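Putative exported protein (Bacteroides fragilis NCTC 9343, PDB 3IEE) is of unknown function, folds almost entirely into helices, and is probably exported as a lipoprotein. Local coordinates at residues D39-K44 with Q139-K144; N166-Q171 with G225-Y230; A24-Y29 with G82-E87. One frame throughout, in Å; residues are numbered along the deposited sequence. Where two conformers were deposited one is given.

How the contacts relate
Starting at the N terminus, helix 17-40 supplies the first segment of contact 3 and part of that of contact 1. Its segment 24-29 packs against loop 82-87, so contact 3 closes a loop of 52 residues; its end, with the turn into helix 43-56, meets helix 123-162 in contact 1, closing a longer loop of 94. The segments alternate along the chain, so contacts 3 and 1 cross, and their centres lie about 22 Å apart within the N-terminal part of the protein. Contact 2 follows in series: it joins the start of helix 169-189 to helix 224-247, closing a loop of 53 residues within the C-terminal domain, its centre about 33 Å from that of contact 1.

Contact 1: residues D39-K44 with Q139-K144; sequences DMVKEK and QMSEYK. With EDO (1,2-ethanediol), chain E.
Val-41 is wedged against helix 123-162 just where helix 17-40 gives out, and this is the dense part of the contact. Its CB lies 3.8 Å from Lys-144 CD, the two side chains crossing obliquely. CG2 faces Met-140 CB at 4.2 Å, and CG1, anti to the backbone N (chi1 -170°), comes 3.8 Å from Ser-141 OG. Beside it the CE methyl of selenomethionine Met-140 rests 3.7 Å from Met-40 O. Leu-100 of helix 87-119 touches both Val-41 and Met-140, adding a third helix to the apolar cluster.

The polar side is wetter, though the ammonium itself is firmly held. Lys-144 runs out extended past the valine to put NZ where two groups grip it across the contact: it donates to Val-41 O at 3.1 Å, in the carbonyl plane with a C=O...N angle of 147°, and makes a salt bridge with Glu-43 OE2 at 2.7 Å, tip to tip and on the syn side of the carboxylate. Leu-37 O takes a further bond from the same NZ. The openness lies at partly exposed Glu-43, where one water donates to OE2 and hydrogen-bonds Ser-141 OG, while a second donates to OE1 and is only weakly held by Lys-144 NZ. Farther round the helix an ethanediol O2, probably from the crystallisation liquor, donates to Glu-142 OE1 at 3.1 Å and sits over the centre of one Tyr-143 face.

Taken together this is a break between consecutive helices, 17-40 and 43-56, packed on a long neighbouring helix of an all-helical domain, with a buried lysine satisfying carbonyls at the end of the first helix.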
loop_
_atom_site.group_PDB
_atom_site.type_symbol
_atom_site.label_atom_id
_atom_site.label_comp_id
_atom_site.label_asym_id
_atom_site.label_seq_id
_atom_site.Cartn_x
_atom_site.Cartn_y
_atom_site.Cartn_z
ATOM N N ASP A 39 -8.725 2.197 -1.450
ATOM C CA ASP A 39 -9.961 2.040 -2.200
ATOM C C ASP A 39 -9.735 1.830 -3.698
ATOM O O ASP A 39 -10.454 1.042 -4.331
ATOM C CB ASP A 39 -10.810 3.310 -2.039
ATOM C CG ASP A 39 -12.239 3.040 -1.752
ATOM O OD1 ASP A 39 -12.534 1.972 -1.191
ATOM O OD2 ASP A 39 -13.092 3.927 -2.082
HETATM N N MSE A 40 -8.767 2.554 -4.268
HETATM C CA MSE A 40 -8.496 2.598 -5.708
HETATM C C MSE A 40 -7.657 1.444 -6.225
HETATM O O MSE A 40 -7.778 1.120 -7.399
HETATM C CB MSE A 40 -7.832 3.903 -6.127
HETATM C CG MSE A 40 -8.726 5.106 -5.956
HETATM SE SE MSE A 40 -10.293 5.005 -7.164
HETATM C CE MSE A 40 -11.643 4.211 -5.982
ATOM N N VAL A 41 -6.788 0.905 -5.374
ATOM C CA VAL A 41 -6.081 -0.346 -5.656
ATOM C C VAL A 41 -6.354 -1.335 -4.531
ATOM O O VAL A 41 -5.598 -1.407 -3.563
ATOM C CB VAL A 41 -4.569 -0.146 -5.854
ATOM C CG1 VAL A 41 -3.941 -1.467 -6.393
ATOM C CG2 VAL A 41 -4.276 1.031 -6.735
ATOM N N LYS A 42 -7.472 -2.025 -4.637
ATOM C CA LYS A 42 -7.810 -3.110 -3.713
ATOM C C LYS A 42 -7.148 -4.370 -4.277
ATOM O O LYS A 42 -7.702 -5.008 -5.152
ATOM C CB LYS A 42 -9.340 -3.314 -3.612
ATOM C CG LYS A 42 -10.167 -2.174 -2.991
ATOM C CD LYS A 42 -11.692 -2.425 -3.140
ATOM C CE LYS A 42 -12.552 -1.208 -2.741
ATOM N NZ LYS A 42 -13.971 -1.333 -3.235
ATOM N N GLU A 43 -5.969 -4.726 -3.761
ATOM C CA GLU A 43 -5.139 -5.710 -4.471
ATOM C C GLU A 43 -5.850 -7.064 -4.640
ATOM O O GLU A 43 -5.722 -7.703 -5.662
ATOM C CB GLU A 43 -3.819 -5.933 -3.755
ATOM C CG GLU A 43 -2.869 -4.711 -3.676
ATOM C CD GLU A 43 -3.300 -3.596 -2.701
ATOM O OE1 GLU A 43 -4.197 -3.768 -1.798
ATOM O OE2 GLU A 43 -2.668 -2.536 -2.848
ATOM N N LYS A 44 -6.552 -7.531 -3.604
ATOM C CA LYS A 44 -7.273 -8.806 -3.758
ATOM C C LYS A 44 -8.418 -8.758 -4.806
ATOM O O LYS A 44 -8.664 -9.774 -5.490
ATOM C CB LYS A 44 -7.727 -9.352 -2.391
ATOM C CG LYS A 44 -6.592 -10.169 -1.700
ATOM C CD LYS A 44 -6.958 -10.574 -0.257
ATOM C CE LYS A 44 -7.510 -11.959 -0.132
ATOM N NZ LYS A 44 -7.738 -12.243 1.323
ATOM N N GLN A 139 1.202 -1.314 -12.997
ATOM C CA GLN A 139 1.288 0.137 -13.067
ATOM C C GLN A 139 0.492 0.775 -11.946
ATOM O O GLN A 139 1.013 1.684 -11.319
ATOM C CB GLN A 139 0.791 0.680 -14.386
ATOM C CG GLN A 139 1.771 0.402 -15.487
ATOM C CD GLN A 139 1.213 0.741 -16.856
ATOM O OE1 GLN A 139 1.579 0.114 -17.849
ATOM N NE2 GLN A 139 0.346 1.742 -16.920
HETATM N N MSE A 140 -0.759 0.325 -11.747
HETATM C CA MSE A 140 -1.641 0.865 -10.652
HETATM C C MSE A 140 -0.908 0.752 -9.337
HETATM O O MSE A 140 -0.816 1.711 -8.550
HETATM C CB MSE A 140 -3.003 0.132 -10.617
HETATM C CG MSE A 140 -3.876 0.456 -11.836
HETATM SE SE MSE A 140 -5.325 -0.844 -11.944
HETATM C CE MSE A 140 -6.078 -0.544 -10.240
ATOM N N SER A 141 -0.297 -0.394 -9.117
ATOM C CA SER A 141 0.346 -0.641 -7.842
ATOM C C SER A 141 1.605 0.205 -7.696
ATOM O O SER A 141 1.916 0.704 -6.633
ATOM C CB SER A 141 0.688 -2.112 -7.720
ATOM O OG SER A 141 -0.506 -2.810 -7.416
ATOM N N GLU A 142 2.258 0.430 -8.814
ATOM C CA GLU A 142 3.472 1.258 -8.818
ATOM C C GLU A 142 3.156 2.733 -8.537
ATOM O O GLU A 142 3.844 3.402 -7.728
ATOM C CB GLU A 142 4.222 1.105 -10.143
ATOM C CG GLU A 142 5.067 -0.147 -10.189
ATOM C CD GLU A 142 5.823 -0.344 -11.507
ATOM O OE1 GLU A 142 5.538 0.389 -12.485
ATOM O OE2 GLU A 142 6.689 -1.269 -11.562
ATOM N N TYR A 143 2.129 3.250 -9.193
ATOM C CA TYR A 143 1.708 4.628 -8.910
ATOM C C TYR A 143 1.344 4.822 -7.428
ATOM O O TYR A 143 1.736 5.822 -6.778
ATOM C CB TYR A 143 0.502 5.000 -9.743
ATOM C CG TYR A 143 0.719 5.249 -11.220
ATOM C CD1 TYR A 143 1.593 6.251 -11.646
ATOM C CD2 TYR A 143 -0.021 4.545 -12.167
ATOM C CE1 TYR A 143 1.739 6.533 -12.985
ATOM C CE2 TYR A 143 0.145 4.799 -13.500
ATOM C CZ TYR A 143 1.016 5.790 -13.897
ATOM O OH TYR A 143 1.191 6.035 -15.231
ATOM N N LYS A 144 0.639 3.832 -6.860
ATOM C CA LYS A 144 0.229 3.872 -5.460
ATOM C C LYS A 144 1.478 3.920 -4.537
ATOM O O LYS A 144 1.601 4.762 -3.637
ATOM C CB LYS A 144 -0.604 2.645 -5.167
ATOM C CG LYS A 144 -0.928 2.404 -3.701
ATOM C CD LYS A 144 -2.013 1.368 -3.527
ATOM C CE LYS A 144 -2.272 0.936 -2.063
ATOM N NZ LYS A 144 -3.377 -0.079 -1.943
HETATM C C1 EDO E . 6.015 3.761 -11.824
HETATM O O1 EDO E . 7.134 4.659 -11.814
HETATM C C2 EDO E . 4.915 4.201 -12.791
HETATM O O2 EDO E . 4.124 3.067 -13.191
HETATM O O HOH W 1 -0.704 -2.276 -4.551
HETATM O O HOH W 2 -4.622 -1.951 0.309
#

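Contact 2: residues N166-Q171 with G225-Y230; sequences NPLKAQ and GEMKSY
Gln-171 lays its aliphatic part over one face of the Tyr-230 ring, pairing the first turn of helix 169-189 with helix 224-247 in the helical C-terminal domain. The contact is a CH-pi one: Gln-171 CG stands 3.9 Å from the ring centroid, 15° off the normal and offset toward the rim. The chain then bends at chi2 (74°), which swings CD aside, and the amide plane ends up 78° from that of the ring.

Next to this pair, Leu-168 splits its two methyls between neighbours. CD1 meets Glu-226 CB at 3.7 Å, the side chains crossing at about a right angle, and CD2 presses on the CE methyl of selenomethionine Met-227, whose chain bends at chi2 and chi3, bringing its end nearer. The same CE also reaches Gln-171 CG at 4.1 Å. Val-220, in the loop ahead of helix 224-247, touches both Leu-168 and Gln-171.

Further out, polar bonds order the surroundings. Ser-174 OG is hydrogen-bonded to both Tyr-230 OH and the backbone Gln-171 O, tying the phenol to the opposing helix. Leu-168 is the N-cap residue and lies in a type I turn closed by Lys-169 N to Asn-166 O. An Asx turn holds the same corner, with Leu-168 N donating to a lone pair of Asn-166 OD1 at 2.8 Å. The tightest carbon pair of the contact is Leu-168 CD2 to Met-227 CE, 3.5 Å.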
loop_
_atom_site.group_PDB
_atom_site.type_symbol
_atom_site.label_atom_id
_atom_site.label_comp_id
_atom_site.label_asym_id
_atom_site.label_seq_id
_atom_site.Cartn_x
_atom_site.Cartn_y
_atom_site.Cartn_z
ATOM N N ASN A 166 6.373 15.850 22.981
ATOM C CA ASN A 166 5.902 14.543 23.413
ATOM C C ASN A 166 7.102 13.661 23.840
ATOM O O ASN A 166 7.940 13.335 23.023
ATOM C CB ASN A 166 5.093 13.853 22.286
ATOM C CG ASN A 166 4.349 12.631 22.758
ATOM O OD1 ASN A 166 4.892 11.787 23.469
ATOM N ND2 ASN A 166 3.100 12.492 22.328
ATOM N N PRO A 167 7.149 13.247 25.119
ATOM C CA PRO A 167 8.325 12.472 25.552
ATOM C C PRO A 167 8.473 11.127 24.817
ATOM O O PRO A 167 9.558 10.557 24.848
ATOM C CB PRO A 167 8.069 12.233 27.052
ATOM C CG PRO A 167 6.628 12.411 27.248
ATOM C CD PRO A 167 6.171 13.426 26.205
ATOM N N LEU A 168 7.405 10.649 24.183
ATOM C CA LEU A 168 7.450 9.404 23.395
ATOM C C LEU A 168 7.474 9.611 21.879
ATOM O O LEU A 168 7.179 8.674 21.121
ATOM C CB LEU A 168 6.282 8.516 23.757
ATOM C CG LEU A 168 6.134 8.153 25.227
ATOM C CD1 LEU A 168 4.876 7.384 25.407
ATOM C CD2 LEU A 168 7.348 7.363 25.726
ATOM N N LYS A 169 7.897 10.792 21.434
ATOM C CA LYS A 169 7.984 11.090 20.000
ATOM C C LYS A 169 8.724 10.005 19.223
ATOM O O LYS A 169 8.223 9.538 18.220
ATOM C CB LYS A 169 8.656 12.451 19.822
ATOM C CG LYS A 169 9.078 12.808 18.397
ATOM C CD LYS A 169 9.594 14.231 18.335
ATOM C CE LYS A 169 11.028 14.368 18.735
ATOM N NZ LYS A 169 11.186 15.673 19.498
ATOM N N ALA A 170 9.931 9.625 19.657
ATOM C CA ALA A 170 10.692 8.600 18.903
ATOM C C ALA A 170 9.928 7.283 18.758
ATOM O O ALA A 170 9.886 6.656 17.659
ATOM C CB ALA A 170 12.095 8.330 19.523
ATOM N N GLN A 171 9.319 6.845 19.853
ATOM C CA GLN A 171 8.572 5.586 19.866
ATOM C C GLN A 171 7.346 5.693 18.937
ATOM O O GLN A 171 7.091 4.838 18.073
ATOM C CB GLN A 171 8.169 5.198 21.301
ATOM C CG GLN A 171 9.358 4.855 22.229
ATOM C CD GLN A 171 10.179 6.020 22.703
ATOM O OE1 GLN A 171 9.776 7.178 22.560
ATOM N NE2 GLN A 171 11.333 5.735 23.354
ATOM N N GLY A 225 2.730 1.682 30.855
ATOM C CA GLY A 225 1.781 1.074 29.892
ATOM C C GLY A 225 2.228 1.208 28.444
ATOM O O GLY A 225 2.179 0.245 27.670
ATOM N N GLU A 226 2.669 2.408 28.088
ATOM C CA GLU A 226 3.112 2.721 26.735
ATOM C C GLU A 226 4.371 1.914 26.393
ATOM O O GLU A 226 4.499 1.403 25.279
ATOM C CB GLU A 226 3.379 4.222 26.597
ATOM C CG GLU A 226 2.130 5.103 26.691
ATOM C CD GLU A 226 1.718 5.506 28.105
ATOM O OE1 GLU A 226 2.333 5.090 29.108
ATOM O OE2 GLU A 226 0.713 6.253 28.194
HETATM N N MSE A 227 5.264 1.776 27.370
HETATM C CA MSE A 227 6.464 0.968 27.172
HETATM C C MSE A 227 6.110 -0.497 26.901
HETATM O O MSE A 227 6.638 -1.109 25.988
HETATM C CB MSE A 227 7.433 1.090 28.346
HETATM C CG MSE A 227 8.131 2.450 28.459
HETATM SE SE MSE A 227 9.241 2.906 26.928
HETATM C CE MSE A 227 8.134 3.988 26.028
ATOM N N LYS A 228 5.162 -1.033 27.659
ATOM C CA LYS A 228 4.777 -2.399 27.467
ATOM C C LYS A 228 4.149 -2.592 26.090
ATOM O O LYS A 228 4.501 -3.556 25.389
ATOM C CB LYS A 228 3.830 -2.847 28.601
ATOM C CG LYS A 228 4.506 -3.132 29.933
ATOM C CD LYS A 228 3.509 -3.786 30.921
ATOM C CE LYS A 228 3.747 -3.389 32.402
ATOM N NZ LYS A 228 3.430 -4.493 33.392
ATOM N N SER A 229 3.228 -1.687 25.738
ATOM C CA SER A 229 2.578 -1.670 24.446
ATOM C C SER A 229 3.625 -1.649 23.320
ATOM O O SER A 229 3.584 -2.489 22.406
ATOM C CB SER A 229 1.664 -0.448 24.330
ATOM O OG SER A 229 0.893 -0.522 23.149
ATOM N N TYR A 230 4.556 -0.703 23.433
ATOM C CA TYR A 230 5.606 -0.476 22.421
ATOM C C TYR A 230 6.456 -1.738 22.227
ATOM O O TYR A 230 6.633 -2.224 21.115
ATOM C CB TYR A 230 6.454 0.711 22.809
ATOM C CG TYR A 230 7.491 1.034 21.767
ATOM C CD1 TYR A 230 7.127 1.405 20.453
ATOM C CD2 TYR A 230 8.831 0.965 22.075
ATOM C CE1 TYR A 230 8.069 1.652 19.523
ATOM C CE2 TYR A 230 9.796 1.242 21.136
ATOM C CZ TYR A 230 9.431 1.602 19.884
ATOM O OH TYR A 230 10.364 1.873 18.954
#

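Contact 3: residues A24-Y29 with G82-E87; sequences AEVIKY and GNCFNE. With EDO (1,2-ethanediol), chain G.
Cys-84 and Phe-85, at the end of a type I turn, press on one side of helix 17-40 through Glu-25, Val-26 and Tyr-29. The aliphatic contacts come first. Val-26 CG2 packs on Cys-84 CB at 3.8 Å and also lies over one face of the Phe-85 ring, while its other methyl, CG1, meets Phe-85 CE1 at 4.1 Å. Cys-84 SG sits between the backbone N and the carbonyl carbon (chi1 60°), a crowded position that brings it to 3.8 Å from Glu-25 CB.

The aromatic contact lies one turn along the helix. Phe-85 turns its edge toward the face of Tyr-29 in an offset edge-to-face pair, centroids 5.3 Å apart and planes at 69°. Its nearest approach is Phe-85 CE2 to Tyr-29 CG at 3.8 Å, and Tyr-29 CB lies in the plane of the phenyl ring at its edge. Leu-151 touches both side chains, so the pair lies where helix 123-162 meets helix 17-40 and the loop.

No polar bond crosses between the two segments. On the helix, in one of its two deposited conformers, Lys-28 NZ forms a salt bridge with Glu-25 OE2 at 2.9 Å, on the syn side of the carboxylate but 26° out of its plane. In the loop, Phe-85 N bonds to Gly-82 O, and Asn-86 takes the N-cap position of helix 87-119, its OD1 also bonded to Thr-89 OG1. The Tyr-29 hydroxyl is hydrogen-bonded to Val-78 O, which would limit the rotation of the ring that Phe-85 meets.

The fit of the two segments therefore depends on shape and dispersion: methyls, a thiol and two rings seat the connection leading into helix 87-119 against helix 17-40.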
loop_
_atom_site.group_PDB
_atom_site.type_symbol
_atom_site.label_atom_id
_atom_site.label_comp_id
_atom_site.label_asym_id
_atom_site.label_seq_id
_atom_site.Cartn_x
_atom_site.Cartn_y
_atom_site.Cartn_z
ATOM N N ALA A 24 0.144 19.681 10.069
ATOM C CA ALA A 24 -1.192 19.072 10.047
ATOM C C ALA A 24 -1.727 18.861 8.653
ATOM O O ALA A 24 -2.343 17.824 8.383
ATOM C CB ALA A 24 -2.183 19.937 10.839
ATOM N N GLU A 25 -1.512 19.825 7.757
ATOM C CA GLU A 25 -1.994 19.696 6.387
ATOM C C GLU A 25 -1.298 18.552 5.667
ATOM O O GLU A 25 -1.909 17.816 4.908
ATOM C CB GLU A 25 -1.799 20.983 5.613
ATOM C CG GLU A 25 -2.779 22.076 5.932
ATOM C CD GLU A 25 -4.221 21.626 5.803
ATOM O OE1 GLU A 25 -4.577 20.985 4.793
ATOM O OE2 GLU A 25 -4.983 21.873 6.756
ATOM N N VAL A 26 0.001 18.395 5.930
ATOM C CA VAL A 26 0.799 17.316 5.335
ATOM C C VAL A 26 0.245 15.970 5.772
ATOM O O VAL A 26 -0.022 15.094 4.951
ATOM C CB VAL A 26 2.242 17.417 5.685
ATOM C CG1 VAL A 26 2.995 16.077 5.335
ATOM C CG2 VAL A 26 2.881 18.649 4.949
ATOM N N ILE A 27 0.003 15.842 7.066
ATOM C CA ILE A 27 -0.539 14.572 7.605
ATOM C C ILE A 27 -1.973 14.298 7.134
ATOM O O ILE A 27 -2.304 13.150 6.792
ATOM C CB ILE A 27 -0.373 14.483 9.143
ATOM C CG1 ILE A 27 1.111 14.570 9.549
ATOM C CG2 ILE A 27 -0.962 13.170 9.678
ATOM C CD1 ILE A 27 1.924 13.473 9.027
ATOM N N LYS A 28 -2.788 15.352 7.061
ATOM C CA LYS A 28 -4.135 15.289 6.490
ATOM C C LYS A 28 -4.092 14.674 5.095
ATOM O O LYS A 28 -4.795 13.708 4.803
ATOM C CB LYS A 28 -4.752 16.670 6.420
ATOM C CG LYS A 28 -5.350 17.167 7.738
ATOM C CD LYS A 28 -5.650 18.663 7.642
ATOM C CE LYS A 28 -6.703 19.160 8.640
ATOM N NZ LYS A 28 -6.946 20.598 8.424
ATOM N N TYR A 29 -3.215 15.211 4.249
ATOM C CA TYR A 29 -3.103 14.709 2.857
ATOM C C TYR A 29 -2.662 13.257 2.799
ATOM O O TYR A 29 -3.172 12.476 1.969
ATOM C CB TYR A 29 -2.205 15.602 2.025
ATOM C CG TYR A 29 -2.149 15.235 0.562
ATOM C CD1 TYR A 29 -1.240 14.275 0.103
ATOM C CD2 TYR A 29 -3.003 15.817 -0.369
ATOM C CE1 TYR A 29 -1.169 13.945 -1.261
ATOM C CE2 TYR A 29 -2.946 15.497 -1.728
ATOM C CZ TYR A 29 -2.029 14.526 -2.165
ATOM O OH TYR A 29 -1.943 14.172 -3.489
ATOM N N GLY A 82 -1.886 20.711 -1.456
ATOM C CA GLY A 82 -1.725 22.096 -1.046
ATOM C C GLY A 82 -0.279 22.552 -1.025
ATOM O O GLY A 82 0.639 21.774 -1.262
ATOM N N ASN A 83 -0.091 23.825 -0.680
ATOM C CA ASN A 83 1.208 24.474 -0.692
ATOM C C ASN A 83 2.110 24.111 0.501
ATOM O O ASN A 83 3.242 24.619 0.653
ATOM C CB ASN A 83 1.068 26.005 -0.876
ATOM C CG ASN A 83 0.433 26.715 0.327
ATOM O OD1 ASN A 83 0.123 26.059 1.363
ATOM N ND2 ASN A 83 0.312 28.039 0.234
ATOM N N CYS A 84 1.594 23.232 1.349
ATOM C CA CYS A 84 2.380 22.559 2.372
ATOM C C CYS A 84 3.419 21.632 1.740
ATOM O O CYS A 84 4.381 21.242 2.414
ATOM C CB CYS A 84 1.470 21.792 3.349
ATOM S SG CYS A 84 0.478 20.552 2.623
ATOM N N PHE A 85 3.258 21.348 0.445
ATOM C CA PHE A 85 4.250 20.602 -0.339
ATOM C C PHE A 85 4.887 21.582 -1.327
ATOM O O PHE A 85 4.195 22.537 -1.786
ATOM C CB PHE A 85 3.585 19.483 -1.114
ATOM C CG PHE A 85 2.912 18.453 -0.233
ATOM C CD1 PHE A 85 3.647 17.535 0.499
ATOM C CD2 PHE A 85 1.535 18.414 -0.137
ATOM C CE1 PHE A 85 3.015 16.610 1.282
ATOM C CE2 PHE A 85 0.913 17.478 0.653
ATOM C CZ PHE A 85 1.628 16.603 1.366
ATOM N N ASN A 86 6.156 21.337 -1.665
ATOM C CA ASN A 86 6.823 22.192 -2.643
ATOM C C ASN A 86 6.284 21.915 -4.051
ATOM O O ASN A 86 5.614 20.919 -4.263
ATOM C CB ASN A 86 8.349 22.091 -2.528
ATOM C CG ASN A 86 8.864 20.705 -2.779
ATOM O OD1 ASN A 86 8.410 20.015 -3.702
ATOM N ND2 ASN A 86 9.801 20.273 -1.954
ATOM N N GLU A 87 6.554 22.807 -4.993
ATOM C CA GLU A 87 5.855 22.770 -6.270
ATOM C C GLU A 87 6.164 21.457 -6.987
ATOM O O GLU A 87 5.280 20.880 -7.607
ATOM C CB GLU A 87 6.211 23.981 -7.145
ATOM C CG GLU A 87 5.616 25.289 -6.602
ATOM C CD GLU A 87 4.109 25.270 -6.532
ATOM O OE1 GLU A 87 3.455 25.352 -7.602
ATOM O OE2 GLU A 87 3.576 25.172 -5.406
HETATM C C1 EDO G . 0.440 22.377 -7.713
HETATM O O1 EDO G . -0.902 22.576 -8.129
HETATM C C2 EDO G . 1.420 23.346 -8.334
HETATM O O2 EDO G . 2.696 22.690 -8.497
#